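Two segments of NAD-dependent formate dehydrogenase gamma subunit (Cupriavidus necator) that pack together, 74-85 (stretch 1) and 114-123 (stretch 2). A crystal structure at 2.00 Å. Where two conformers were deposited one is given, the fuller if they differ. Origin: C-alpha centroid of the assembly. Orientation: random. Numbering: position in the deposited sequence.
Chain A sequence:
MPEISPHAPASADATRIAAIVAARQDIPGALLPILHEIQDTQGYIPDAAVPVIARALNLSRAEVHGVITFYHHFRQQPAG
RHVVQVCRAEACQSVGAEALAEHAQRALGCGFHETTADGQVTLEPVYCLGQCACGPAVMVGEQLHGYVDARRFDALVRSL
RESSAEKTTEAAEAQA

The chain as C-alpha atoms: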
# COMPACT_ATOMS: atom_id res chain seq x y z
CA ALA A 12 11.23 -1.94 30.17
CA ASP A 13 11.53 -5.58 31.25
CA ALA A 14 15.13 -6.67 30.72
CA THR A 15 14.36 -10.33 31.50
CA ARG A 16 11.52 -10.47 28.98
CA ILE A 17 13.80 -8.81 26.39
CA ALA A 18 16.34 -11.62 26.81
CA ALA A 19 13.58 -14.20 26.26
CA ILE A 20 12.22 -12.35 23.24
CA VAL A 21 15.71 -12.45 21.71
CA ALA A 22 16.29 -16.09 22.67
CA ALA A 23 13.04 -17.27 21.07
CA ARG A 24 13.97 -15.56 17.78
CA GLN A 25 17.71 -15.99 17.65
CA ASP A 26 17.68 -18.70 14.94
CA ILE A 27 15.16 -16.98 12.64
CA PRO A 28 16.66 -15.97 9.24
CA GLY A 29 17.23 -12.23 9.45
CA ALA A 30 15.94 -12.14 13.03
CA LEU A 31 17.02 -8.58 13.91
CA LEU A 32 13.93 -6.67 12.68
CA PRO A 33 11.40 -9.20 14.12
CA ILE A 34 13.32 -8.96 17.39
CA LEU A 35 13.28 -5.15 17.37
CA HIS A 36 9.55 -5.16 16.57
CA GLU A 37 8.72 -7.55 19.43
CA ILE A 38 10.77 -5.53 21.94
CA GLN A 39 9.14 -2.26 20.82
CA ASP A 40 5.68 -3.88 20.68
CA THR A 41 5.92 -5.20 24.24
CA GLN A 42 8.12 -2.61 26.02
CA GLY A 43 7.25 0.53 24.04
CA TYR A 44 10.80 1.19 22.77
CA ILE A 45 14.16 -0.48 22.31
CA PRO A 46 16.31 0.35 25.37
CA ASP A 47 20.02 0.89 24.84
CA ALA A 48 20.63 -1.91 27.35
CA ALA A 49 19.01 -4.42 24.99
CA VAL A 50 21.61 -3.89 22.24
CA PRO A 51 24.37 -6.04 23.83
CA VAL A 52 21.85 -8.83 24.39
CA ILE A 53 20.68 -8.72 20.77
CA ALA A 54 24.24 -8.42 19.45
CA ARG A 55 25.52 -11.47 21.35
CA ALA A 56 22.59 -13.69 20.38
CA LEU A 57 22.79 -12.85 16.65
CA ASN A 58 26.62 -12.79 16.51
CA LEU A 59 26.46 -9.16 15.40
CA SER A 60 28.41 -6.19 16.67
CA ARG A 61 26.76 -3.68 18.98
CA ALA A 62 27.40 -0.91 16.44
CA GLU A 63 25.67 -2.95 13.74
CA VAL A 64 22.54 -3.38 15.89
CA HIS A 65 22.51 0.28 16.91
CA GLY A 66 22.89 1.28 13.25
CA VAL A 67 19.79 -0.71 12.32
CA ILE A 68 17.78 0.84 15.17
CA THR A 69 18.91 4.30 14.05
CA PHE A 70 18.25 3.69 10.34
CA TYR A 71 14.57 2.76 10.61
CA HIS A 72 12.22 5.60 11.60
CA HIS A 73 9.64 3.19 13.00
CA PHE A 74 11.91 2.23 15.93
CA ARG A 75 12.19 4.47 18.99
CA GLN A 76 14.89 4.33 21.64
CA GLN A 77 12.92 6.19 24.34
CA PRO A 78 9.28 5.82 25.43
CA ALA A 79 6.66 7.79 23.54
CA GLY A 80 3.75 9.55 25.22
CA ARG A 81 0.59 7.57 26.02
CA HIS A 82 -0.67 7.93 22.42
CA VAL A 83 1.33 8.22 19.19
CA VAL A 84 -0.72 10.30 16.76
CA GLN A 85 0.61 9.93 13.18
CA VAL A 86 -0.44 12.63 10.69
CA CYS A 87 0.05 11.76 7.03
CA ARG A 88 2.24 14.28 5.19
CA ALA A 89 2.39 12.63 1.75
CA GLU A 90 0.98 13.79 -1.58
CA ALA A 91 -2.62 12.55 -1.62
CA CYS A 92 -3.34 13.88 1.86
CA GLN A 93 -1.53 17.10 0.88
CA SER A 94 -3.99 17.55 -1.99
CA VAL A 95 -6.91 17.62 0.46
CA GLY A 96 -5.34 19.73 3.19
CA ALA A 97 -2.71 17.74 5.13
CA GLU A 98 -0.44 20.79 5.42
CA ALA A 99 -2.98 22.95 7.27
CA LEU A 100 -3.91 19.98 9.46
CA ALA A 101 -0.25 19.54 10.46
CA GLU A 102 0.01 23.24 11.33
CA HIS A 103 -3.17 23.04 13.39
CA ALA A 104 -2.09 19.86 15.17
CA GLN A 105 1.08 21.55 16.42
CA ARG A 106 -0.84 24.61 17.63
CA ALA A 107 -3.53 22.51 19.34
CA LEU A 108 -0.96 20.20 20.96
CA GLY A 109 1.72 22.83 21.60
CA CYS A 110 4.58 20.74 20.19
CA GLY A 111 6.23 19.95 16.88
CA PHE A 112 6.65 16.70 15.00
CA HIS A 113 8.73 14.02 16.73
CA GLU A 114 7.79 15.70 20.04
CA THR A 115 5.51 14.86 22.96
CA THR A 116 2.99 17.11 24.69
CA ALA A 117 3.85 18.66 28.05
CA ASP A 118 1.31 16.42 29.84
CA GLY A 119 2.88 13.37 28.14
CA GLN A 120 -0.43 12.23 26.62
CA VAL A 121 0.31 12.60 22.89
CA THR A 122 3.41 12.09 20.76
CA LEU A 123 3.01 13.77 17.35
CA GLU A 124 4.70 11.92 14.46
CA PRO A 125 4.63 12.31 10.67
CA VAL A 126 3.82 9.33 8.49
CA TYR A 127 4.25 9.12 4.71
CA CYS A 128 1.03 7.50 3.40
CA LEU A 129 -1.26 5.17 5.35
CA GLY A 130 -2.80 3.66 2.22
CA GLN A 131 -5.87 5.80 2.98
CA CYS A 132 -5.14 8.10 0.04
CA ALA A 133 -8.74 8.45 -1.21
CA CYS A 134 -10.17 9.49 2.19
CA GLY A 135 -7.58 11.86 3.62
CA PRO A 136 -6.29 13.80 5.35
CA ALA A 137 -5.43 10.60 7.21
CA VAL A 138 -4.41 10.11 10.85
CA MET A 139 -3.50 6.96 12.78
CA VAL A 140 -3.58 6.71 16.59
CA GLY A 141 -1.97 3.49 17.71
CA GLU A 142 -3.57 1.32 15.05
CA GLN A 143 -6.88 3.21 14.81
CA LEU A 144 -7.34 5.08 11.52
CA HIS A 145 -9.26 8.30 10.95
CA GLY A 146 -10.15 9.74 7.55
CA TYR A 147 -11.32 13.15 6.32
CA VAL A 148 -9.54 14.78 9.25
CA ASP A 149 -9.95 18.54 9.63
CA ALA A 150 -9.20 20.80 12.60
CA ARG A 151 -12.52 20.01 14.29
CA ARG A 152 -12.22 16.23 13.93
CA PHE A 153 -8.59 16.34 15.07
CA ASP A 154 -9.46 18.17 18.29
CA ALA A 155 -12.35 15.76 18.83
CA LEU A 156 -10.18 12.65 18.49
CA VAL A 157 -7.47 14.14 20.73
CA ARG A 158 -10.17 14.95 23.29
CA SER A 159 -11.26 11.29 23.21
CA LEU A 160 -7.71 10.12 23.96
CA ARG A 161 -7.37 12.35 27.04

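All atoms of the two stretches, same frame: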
# COMPACT_ATOMS: atom_id res chain seq x y z
N PHE A 74 11.40 2.66 14.63
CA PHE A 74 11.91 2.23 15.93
C PHE A 74 12.24 3.44 16.80
O PHE A 74 12.87 4.39 16.34
CB PHE A 74 13.16 1.36 15.76
CG PHE A 74 12.88 0.03 15.09
CD1 PHE A 74 11.82 -0.76 15.49
CD2 PHE A 74 13.69 -0.41 14.05
CE1 PHE A 74 11.56 -1.98 14.87
CE2 PHE A 74 13.44 -1.62 13.42
CZ PHE A 74 12.38 -2.40 13.82
N ARG A 75 11.83 3.41 18.06
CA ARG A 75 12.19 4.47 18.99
C ARG A 75 13.03 3.91 20.12
O ARG A 75 12.86 2.76 20.53
CB ARG A 75 10.96 5.21 19.53
CG ARG A 75 9.81 4.36 20.00
CD ARG A 75 8.61 5.24 20.37
NE ARG A 75 7.99 5.86 19.20
CZ ARG A 75 8.03 7.16 18.91
NH1 ARG A 75 8.66 8.01 19.71
NH2 ARG A 75 7.43 7.61 17.82
N GLN A 76 13.97 4.72 20.59
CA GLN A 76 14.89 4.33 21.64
C GLN A 76 14.52 4.91 23.00
O GLN A 76 15.25 4.69 23.97
CB GLN A 76 16.32 4.74 21.27
CG GLN A 76 16.86 3.93 20.11
CD GLN A 76 18.23 4.37 19.64
OE1 GLN A 76 19.24 3.70 19.89
NE2 GLN A 76 18.28 5.51 18.94
N GLN A 77 13.43 5.66 23.09
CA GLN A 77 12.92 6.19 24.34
C GLN A 77 11.40 6.10 24.30
O GLN A 77 10.81 6.16 23.21
CB GLN A 77 13.35 7.65 24.57
N PRO A 78 10.74 5.97 25.45
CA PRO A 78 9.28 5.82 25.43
C PRO A 78 8.60 7.01 24.77
O PRO A 78 9.08 8.15 24.84
CB PRO A 78 8.91 5.73 26.92
CG PRO A 78 10.17 5.29 27.59
CD PRO A 78 11.29 5.90 26.81
N ALA A 79 7.51 6.74 24.07
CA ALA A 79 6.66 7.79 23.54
C ALA A 79 5.65 8.20 24.61
O ALA A 79 5.59 7.60 25.69
CB ALA A 79 5.95 7.32 22.27
N GLY A 80 4.85 9.22 24.33
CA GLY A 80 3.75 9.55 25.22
C GLY A 80 2.72 8.44 25.23
O GLY A 80 2.94 7.41 24.59
N ARG A 81 1.60 8.63 25.95
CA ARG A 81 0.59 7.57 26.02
C ARG A 81 0.08 7.19 24.64
O ARG A 81 -0.11 6.00 24.35
CB ARG A 81 -0.56 8.01 26.93
CG ARG A 81 -1.29 6.87 27.71
CD ARG A 81 -1.67 5.70 26.81
NE ARG A 81 -2.72 4.82 27.30
CZ ARG A 81 -3.18 3.78 26.60
NH1 ARG A 81 -2.68 3.50 25.40
NH2 ARG A 81 -4.14 3.02 27.11
N HIS A 82 -0.15 8.17 23.76
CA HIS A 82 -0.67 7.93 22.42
C HIS A 82 0.26 8.52 21.38
O HIS A 82 0.68 9.68 21.50
CB HIS A 82 -2.07 8.53 22.27
CG HIS A 82 -3.05 8.03 23.29
ND1 HIS A 82 -3.62 6.78 23.21
CD2 HIS A 82 -3.55 8.61 24.40
CE1 HIS A 82 -4.43 6.61 24.24
NE2 HIS A 82 -4.41 7.70 24.97
N VAL A 83 0.58 7.74 20.35
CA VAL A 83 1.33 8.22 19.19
C VAL A 83 0.30 8.54 18.11
O VAL A 83 -0.37 7.65 17.58
CB VAL A 83 2.35 7.19 18.69
CG1 VAL A 83 3.04 7.73 17.45
CG2 VAL A 83 3.37 6.87 19.76
N VAL A 84 0.18 9.82 17.80
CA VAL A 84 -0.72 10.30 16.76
C VAL A 84 0.12 10.56 15.52
O VAL A 84 0.98 11.44 15.54
CB VAL A 84 -1.46 11.57 17.20
CG1 VAL A 84 -2.37 12.07 16.09
CG2 VAL A 84 -2.25 11.32 18.46
N GLN A 85 -0.09 9.77 14.46
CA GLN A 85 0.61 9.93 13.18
C GLN A 85 -0.28 10.70 12.21
O GLN A 85 -1.41 10.28 11.94
CB GLN A 85 0.99 8.58 12.57
CG GLN A 85 1.85 7.71 13.46
CD GLN A 85 2.07 6.33 12.87
OE1 GLN A 85 2.79 6.20 11.89
NE2 GLN A 85 1.47 5.32 13.46
N GLU A 114 7.82 15.23 18.66
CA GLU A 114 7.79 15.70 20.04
C GLU A 114 6.54 15.19 20.75
O GLU A 114 5.59 14.70 20.14
CB GLU A 114 7.85 17.23 20.10
CG GLU A 114 9.16 17.80 19.57
CD GLU A 114 9.23 19.31 19.65
OE1 GLU A 114 8.42 19.90 20.40
OE2 GLU A 114 10.10 19.90 18.98
N THR A 115 6.57 15.31 22.08
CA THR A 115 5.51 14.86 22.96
C THR A 115 4.96 16.03 23.77
O THR A 115 5.72 16.91 24.20
CB THR A 115 6.04 13.77 23.90
OG1 THR A 115 6.56 12.69 23.13
CG2 THR A 115 4.94 13.26 24.83
N THR A 116 3.64 16.04 23.96
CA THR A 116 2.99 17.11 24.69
C THR A 116 3.54 17.22 26.11
O THR A 116 4.13 16.29 26.66
CB THR A 116 1.47 16.88 24.75
OG1 THR A 116 1.21 15.61 25.37
CG2 THR A 116 0.86 16.92 23.36
N ALA A 117 3.31 18.39 26.72
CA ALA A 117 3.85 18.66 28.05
C ALA A 117 3.23 17.75 29.10
O ALA A 117 3.91 17.37 30.06
CB ALA A 117 3.65 20.13 28.42
N ASP A 118 1.96 17.37 28.93
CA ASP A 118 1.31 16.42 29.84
C ASP A 118 1.61 14.97 29.49
O ASP A 118 1.02 14.07 30.10
CB ASP A 118 -0.21 16.66 29.85
CG ASP A 118 -0.89 16.26 28.55
OD1 ASP A 118 -0.22 16.21 27.50
OD2 ASP A 118 -2.12 16.01 28.58
N GLY A 119 2.48 14.72 28.51
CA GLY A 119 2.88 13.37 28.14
C GLY A 119 1.81 12.49 27.53
O GLY A 119 2.01 11.28 27.42
N GLN A 120 0.67 13.05 27.11
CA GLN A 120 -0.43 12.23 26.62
C GLN A 120 -0.30 11.89 25.14
O GLN A 120 -0.72 10.80 24.72
CB GLN A 120 -1.77 12.94 26.86
CG GLN A 120 -2.22 12.89 28.31
CD GLN A 120 -2.12 11.49 28.89
OE1 GLN A 120 -2.84 10.58 28.48
NE2 GLN A 120 -1.20 11.31 29.84
N VAL A 121 0.28 12.78 24.33
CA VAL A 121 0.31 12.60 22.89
C VAL A 121 1.74 12.81 22.40
O VAL A 121 2.40 13.79 22.78
CB VAL A 121 -0.65 13.58 22.17
CG1 VAL A 121 -0.37 13.60 20.66
CG2 VAL A 121 -2.08 13.19 22.44
N THR A 122 2.21 11.89 21.56
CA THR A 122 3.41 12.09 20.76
C THR A 122 2.97 12.29 19.31
O THR A 122 2.28 11.43 18.75
CB THR A 122 4.37 10.90 20.87
OG1 THR A 122 4.92 10.84 22.19
CG2 THR A 122 5.50 11.01 19.86
N LEU A 123 3.38 13.41 18.72
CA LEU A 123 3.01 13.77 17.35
C LEU A 123 4.11 13.32 16.40
O LEU A 123 5.27 13.72 16.55
CB LEU A 123 2.79 15.27 17.25
CG LEU A 123 2.33 15.83 15.91
CD1 LEU A 123 0.97 15.27 15.56
CD2 LEU A 123 2.30 17.34 15.99

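The two stretches meet as neighbouring parallel strands, His-82 to Val-84 pairing in register with Val-121 to Leu-123 at CA-CA separations of 4.7 to 5.1 Å. The strand axes approach to 4.6 Å and diverge by 30°, and the contact buries 471 Å² in total. Before the strands begin, the chains already run side by side, Gly-80 next to Gly-119 and Arg-81 next to Gln-120.

The backbone bonds follow the staggered pattern of a parallel pair, in which one residue bonds through both its amide and its carbonyl to two residues spaced two apart. His-82 N donates to Gln-120 O (2.9 Å), and His-82 O accepts from Thr-122 N (2.7 Å, nearly linear at 170°). Thr-122 then takes up the same role toward the first strand, its O receiving the amide of Val-84, with N to O 2.8 Å. Secondary CA-H...O contacts reinforce the ladder: His-82 O lies 3.3 Å from Val-121 CA, and Thr-122 O lies 3.4 Å from Val-83 CA, so each of these carbonyls faces a CA-H as well as an amide. Ahead of the ladder, Arg-81 N donates to Gly-119 O at 3.1 Å; its 3.4 Å approach to Gln-120 O has too poor an angle to count as a second bond, which leaves that carbonyl to His-82 N.

Thr-122 is the hub of the interface and has the largest area covered by the opposing stretch. Besides its backbone bonds, its side chain accepts the amide of Gly-80, with N to OG1 only 2.7 Å and an angle of 167°. The same OG1 lies 2.6 Å from Thr-115 OG1 in a hydrogen bond whose direction is not fixed, so the loop amide is tied to a pair of linked hydroxyls. Gly-80 fits this site because it lacks a side chain: a CB there would sit 2.9 Å from Gly-119 O, a clash, and crowd Thr-115 CG2 and Thr-122 OG1.

Apolar contact is carried on the sheet face shared by His-82, Val-84, Val-121 and Leu-123, where Val-84 CG2 packs against Val-121 CG1 at 3.7 Å. Val-83 and Thr-122 project to the other face. At the margin, Arg-81 starts toward the second stretch, its CB 3.8 Å from Gln-120 OE1, but the end of its side chain leads away.

The second stretch is braced from within as a hairpin. Leu-123 N donates to Glu-114 O (2.9 Å) and Thr-116 N to Val-121 O (2.8 Å), so Val-121 and Leu-123 use these groups on the side away from the first stretch. A type I turn from Thr-116 to Gly-119 closes with Gly-119 N to Thr-116 O at 2.9 Å, and the positive phi of Gly-119 suits glycine. Thr-116 OG1 accepts from Val-121 N (3.2 Å) and donates to Asp-118 OD1 (2.6 Å), which also receives a weak bond from Gln-120 N (3.3 Å).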